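Local coordinates for protein phosphodiesterase (Candida albicans, PDB 6CPU) that belongs to the phosphodiesterase family of the HD superfamily, with a mainly helical fold that holds a zinc and a magnesium ion, at residues Thr125-Ile128 and Ser129-Asn133; Ala485-Glu488 and Leu489-Val493. All coordinates share one frame; numbering follows the deposited sequence.

Contact 1 (Thr125-Ile128 and Ser129-Asn133)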
loop_
_atom_site.group_PDB
_atom_site.type_symbol
_atom_site.label_atom_id
_atom_site.label_comp_id
_atom_site.label_asym_id
_atom_site.label_seq_id
_atom_site.Cartn_x
_atom_site.Cartn_y
_atom_site.Cartn_z
ATOM N N THR A 125 -9.547 -18.969 -7.280
ATOM C CA THR A 125 -10.385 -18.381 -8.317
ATOM C C THR A 125 -11.228 -17.210 -7.830
ATOM O O THR A 125 -11.293 -16.172 -8.501
ATOM C CB THR A 125 -11.288 -19.457 -8.962
ATOM O OG1 THR A 125 -10.454 -20.479 -9.515
ATOM C CG2 THR A 125 -12.160 -18.858 -10.066
ATOM N N ASN A 126 -11.852 -17.378 -6.665
ATOM C CA ASN A 126 -12.838 -16.440 -6.143
ATOM C C ASN A 126 -12.273 -15.539 -5.052
ATOM O O ASN A 126 -11.540 -15.994 -4.166
ATOM C CB ASN A 126 -14.068 -17.206 -5.620
ATOM C CG ASN A 126 -15.085 -16.300 -4.955
ATOM O OD1 ASN A 126 -14.977 -15.989 -3.774
ATOM N ND2 ASN A 126 -16.107 -15.891 -5.714
ATOM N N ARG A 127 -12.602 -14.254 -5.154
ATOM C CA ARG A 127 -12.127 -13.206 -4.250
ATOM C C ARG A 127 -12.417 -13.491 -2.789
ATOM O O ARG A 127 -11.575 -13.257 -1.919
ATOM C CB ARG A 127 -12.743 -11.863 -4.669
ATOM C CG ARG A 127 -12.617 -10.709 -3.691
ATOM C CD ARG A 127 -11.200 -10.163 -3.559
ATOM N NE ARG A 127 -11.129 -9.188 -2.483
ATOM C CZ ARG A 127 -10.009 -8.653 -1.998
ATOM N NH1 ARG A 127 -8.819 -8.964 -2.506
ATOM N NH2 ARG A 127 -10.083 -7.791 -1.003
ATOM N N ILE A 128 -13.604 -14.014 -2.507
ATOM C CA ILE A 128 -13.980 -14.258 -1.129
ATOM C C ILE A 128 -13.196 -15.444 -0.585
ATOM O O ILE A 128 -12.765 -15.415 0.566
ATOM C CB ILE A 128 -15.512 -14.475 -0.976
ATOM C CG1 ILE A 128 -16.277 -13.288 -1.586
ATOM C CG2 ILE A 128 -15.888 -14.666 0.479
ATOM C CD1 ILE A 128 -16.049 -11.939 -0.949
ATOM N N SER A 129 -12.990 -16.465 -1.412
ATOM C CA SER A 129 -12.103 -17.583 -1.064
ATOM C C SER A 129 -10.680 -17.076 -0.749
ATOM O O SER A 129 -10.054 -17.508 0.228
ATOM C CB SER A 129 -12.041 -18.577 -2.217
ATOM O OG SER A 129 -11.306 -19.746 -1.897
ATOM N N ARG A 130 -10.187 -16.183 -1.594
ATOM C CA ARG A 130 -8.813 -15.655 -1.446
ATOM C C ARG A 130 -8.612 -14.924 -0.117
ATOM O O ARG A 130 -7.606 -15.126 0.575
ATOM C CB ARG A 130 -8.454 -14.734 -2.595
ATOM C CG ARG A 130 -8.194 -15.434 -3.912
ATOM C CD ARG A 130 -7.520 -14.527 -4.931
ATOM N NE ARG A 130 -8.296 -13.351 -5.318
ATOM C CZ ARG A 130 -9.267 -13.331 -6.230
ATOM N NH1 ARG A 130 -9.664 -14.439 -6.846
ATOM N NH2 ARG A 130 -9.864 -12.171 -6.502
ATOM N N VAL A 131 -9.567 -14.077 0.249
ATOM C CA VAL A 131 -9.488 -13.324 1.491
ATOM C C VAL A 131 -9.545 -14.288 2.683
ATOM O O VAL A 131 -8.827 -14.110 3.656
ATOM C CB VAL A 131 -10.584 -12.230 1.575
ATOM C CG1 VAL A 131 -10.547 -11.533 2.925
ATOM C CG2 VAL A 131 -10.435 -11.219 0.439
ATOM N N GLY A 132 -10.404 -15.297 2.609
ATOM C CA GLY A 132 -10.460 -16.312 3.658
ATOM C C GLY A 132 -9.135 -17.054 3.824
ATOM O O GLY A 132 -8.733 -17.354 4.954
ATOM N N ASN A 133 -8.475 -17.351 2.711
ATOM C CA ASN A 133 -7.165 -18.026 2.741
ATOM C C ASN A 133 -6.160 -17.149 3.496
ATOM O O ASN A 133 -5.479 -17.629 4.418
ATOM C CB ASN A 133 -6.585 -18.264 1.347
ATOM C CG ASN A 133 -7.387 -19.236 0.483
ATOM O OD1 ASN A 133 -8.025 -20.181 0.953
ATOM N ND2 ASN A 133 -7.289 -19.023 -0.830
#

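Contact 2 (Ala485-Glu488 and Leu489-Val493)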
loop_
_atom_site.group_PDB
_atom_site.type_symbol
_atom_site.label_atom_id
_atom_site.label_comp_id
_atom_site.label_asym_id
_atom_site.label_seq_id
_atom_site.Cartn_x
_atom_site.Cartn_y
_atom_site.Cartn_z
ATOM N N ALA A 485 -18.862 -4.538 1.474
ATOM C CA ALA A 485 -19.780 -5.585 0.996
ATOM C C ALA A 485 -19.104 -6.950 0.857
ATOM O O ALA A 485 -19.718 -7.982 1.108
ATOM C CB ALA A 485 -20.408 -5.181 -0.337
ATOM N N GLU A 486 -17.836 -6.953 0.436
ATOM C CA GLU A 486 -17.069 -8.195 0.381
ATOM C C GLU A 486 -16.867 -8.785 1.780
ATOM O O GLU A 486 -16.967 -9.997 1.958
ATOM C CB GLU A 486 -15.721 -7.973 -0.317
ATOM C CG GLU A 486 -15.835 -7.655 -1.814
ATOM C CD GLU A 486 -14.470 -7.579 -2.508
ATOM O OE1 GLU A 486 -13.456 -7.723 -1.786
ATOM O OE2 GLU A 486 -14.413 -7.402 -3.754
ATOM N N VAL A 487 -16.587 -7.941 2.766
ATOM C CA VAL A 487 -16.427 -8.427 4.141
ATOM C C VAL A 487 -17.745 -9.034 4.652
ATOM O O VAL A 487 -17.753 -10.096 5.280
ATOM C CB VAL A 487 -15.910 -7.327 5.088
ATOM C CG1 VAL A 487 -15.855 -7.821 6.528
ATOM C CG2 VAL A 487 -14.513 -6.883 4.658
ATOM N N GLU A 488 -18.868 -8.390 4.331
ATOM C CA GLU A 488 -20.180 -8.948 4.696
ATOM C C GLU A 488 -20.415 -10.310 4.043
ATOM O O GLU A 488 -20.951 -11.214 4.670
ATOM C CB GLU A 488 -21.304 -7.964 4.330
ATOM C CG GLU A 488 -21.340 -6.722 5.198
ATOM C CD GLU A 488 -21.488 -7.039 6.674
ATOM O OE1 GLU A 488 -22.296 -7.930 7.002
ATOM O OE2 GLU A 488 -20.792 -6.415 7.511
ATOM N N LEU A 489 -19.983 -10.473 2.795
ATOM C CA LEU A 489 -20.156 -11.728 2.086
ATOM C C LEU A 489 -19.248 -12.824 2.680
ATOM O O LEU A 489 -19.651 -13.973 2.806
ATOM C CB LEU A 489 -19.871 -11.509 0.603
ATOM C CG LEU A 489 -20.341 -12.495 -0.442
ATOM C CD1 LEU A 489 -21.824 -12.835 -0.290
ATOM C CD2 LEU A 489 -20.079 -11.881 -1.813
ATOM N N LEU A 490 -18.022 -12.458 3.049
ATOM C CA LEU A 490 -17.121 -13.412 3.703
ATOM C C LEU A 490 -17.685 -13.903 5.039
ATOM O O LEU A 490 -17.661 -15.091 5.312
ATOM C CB LEU A 490 -15.760 -12.774 3.923
ATOM C CG LEU A 490 -14.737 -13.649 4.648
ATOM C CD1 LEU A 490 -14.537 -14.977 3.955
ATOM C CD2 LEU A 490 -13.433 -12.862 4.757
ATOM N N LYS A 491 -18.194 -12.983 5.853
ATOM C CA LYS A 491 -18.860 -13.348 7.108
ATOM C C LYS A 491 -20.017 -14.333 6.872
ATOM O O LYS A 491 -20.158 -15.326 7.590
ATOM C CB LYS A 491 -19.386 -12.112 7.827
ATOM C CG LYS A 491 -18.345 -11.155 8.388
ATOM C CD LYS A 491 -19.044 -10.181 9.320
ATOM C CE LYS A 491 -18.418 -8.806 9.359
ATOM N NZ LYS A 491 -19.412 -7.814 9.864
ATOM N N SER A 492 -20.831 -14.073 5.857
ATOM C CA SER A 492 -21.943 -14.980 5.543
ATOM C C SER A 492 -21.461 -16.360 5.094
ATOM O O SER A 492 -22.041 -17.376 5.477
ATOM C CB SER A 492 -22.891 -14.344 4.518
ATOM O OG SER A 492 -23.432 -13.142 5.046
ATOM N N VAL A 493 -20.371 -16.420 4.324
ATOM C CA VAL A 493 -19.797 -17.705 3.932
ATOM C C VAL A 493 -19.341 -18.472 5.176
ATOM O O VAL A 493 -19.606 -19.661 5.310
ATOM C CB VAL A 493 -18.579 -17.535 2.974
ATOM C CG1 VAL A 493 -17.837 -18.853 2.793
ATOM C CG2 VAL A 493 -19.007 -16.979 1.634
HETATM O O HOH W 1 -22.756 -10.641 6.586
#

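Contact 1 (Thr125-Ile128 and Ser129-Asn133)
Val131, one helical turn after Arg127, puts CG2 over the centre of one face of its guanidinium, 3.6 Å from Arg127 CZ. The Arg130 guanidinium lies by one face against the backbone, with Arg127 CA 3.3 Å above its plane near the rim, while Thr125 O meets its edge in plane. The bond at that edge, from Arg130 NH1 to Thr125 O at 2.9 Å, is weak; NH1 also reaches Leu124 O. A bend at chi3 (-62°) folds Arg130 back over the backbone, and the two guanidinium planes stand 57° apart. Asn126 caps the helix that begins at Arg127. With its CG turned away from the backbone N (chi1 175°), its OD1 takes Ser129 N at 3.1 Å on a lone pair, and more weakly Ile128 N at 2.7 Å. Asparagine suits this place because its short amide accepts from the first turn while its ND2 bonds Lys504 O. Asp41 forms salt bridges with both arginines, and Glu486 and Asp505 pair with Arg127 and Arg130 respectively; Arg127 NH2 also bonds Asn271 OD1. With two acids paired to each, the buried guanidinium groups probably remain charged, and Val131 covers a flat, poorly hydrated face.

Contact 2 (Ala485-Glu488 and Leu489-Val493)
Glu488 O is gripped by two partners, Ser492 N at 3.1 Å and a water at 2.7 Å. The backbone bond is the ordinary i to i+4 link of helix 470-495, and the water adds a second donor to the same carbonyl. That water also donates to Glu488 OE1 at 2.8 Å and accepts from Ser492 OG at 3.0 Å, joining carboxylate, carbonyl and hydroxyl on one side of the helix. Serine suits the place: with OG beside its own backbone N (chi1 -60°), the short side chain holds its hydroxyl close to the preceding turn. The other carboxylate oxygen, Glu488 OE2, makes a salt bridge with Lys491 NZ at 3.1 Å. The ammonium approaches from the syn side but 35° out of the carboxylate plane. A bend at chi2 (-58°) curls the glutamate chain, so that one oxygen faces the water and the other the lysine. Val487 CG1 lies 3.9 Å from Lys491 CE, and the Lys491 side chain also touches Phe360 and Phe364. Lysine suits the place because its methylenes can pass Val487 while the ammonium reaches Glu488. Its positive charge would be expected to stabilise the ionised form of Glu488, and because the pair is partly exposed, solvent probably weakens the attraction; the water bridge and salt bridge together hold the carboxylate at both oxygens.

Contact 1, at the start of helix 127-135, precedes contact 2, within helix 470-495, by some 350 residues, yet their centres are only 11 Å apart and they touch directly. Arg127 NE bonds Glu486 OE1 in a salt bridge at 2.8 Å, with Tyr508 holding the other oxygen of that carboxylate. Beside it, Ile128 and Val131 pack on Leu490, Val131 CG1 lying 3.7 Å from Leu490 CD2. The interface therefore pairs one buried ionic link with an apolar patch. It joins a helix early in the chain to one of the phosphodiesterase domain, and the side chains of Arg127 and Val487 each lie about 13 Å from the magnesium ion.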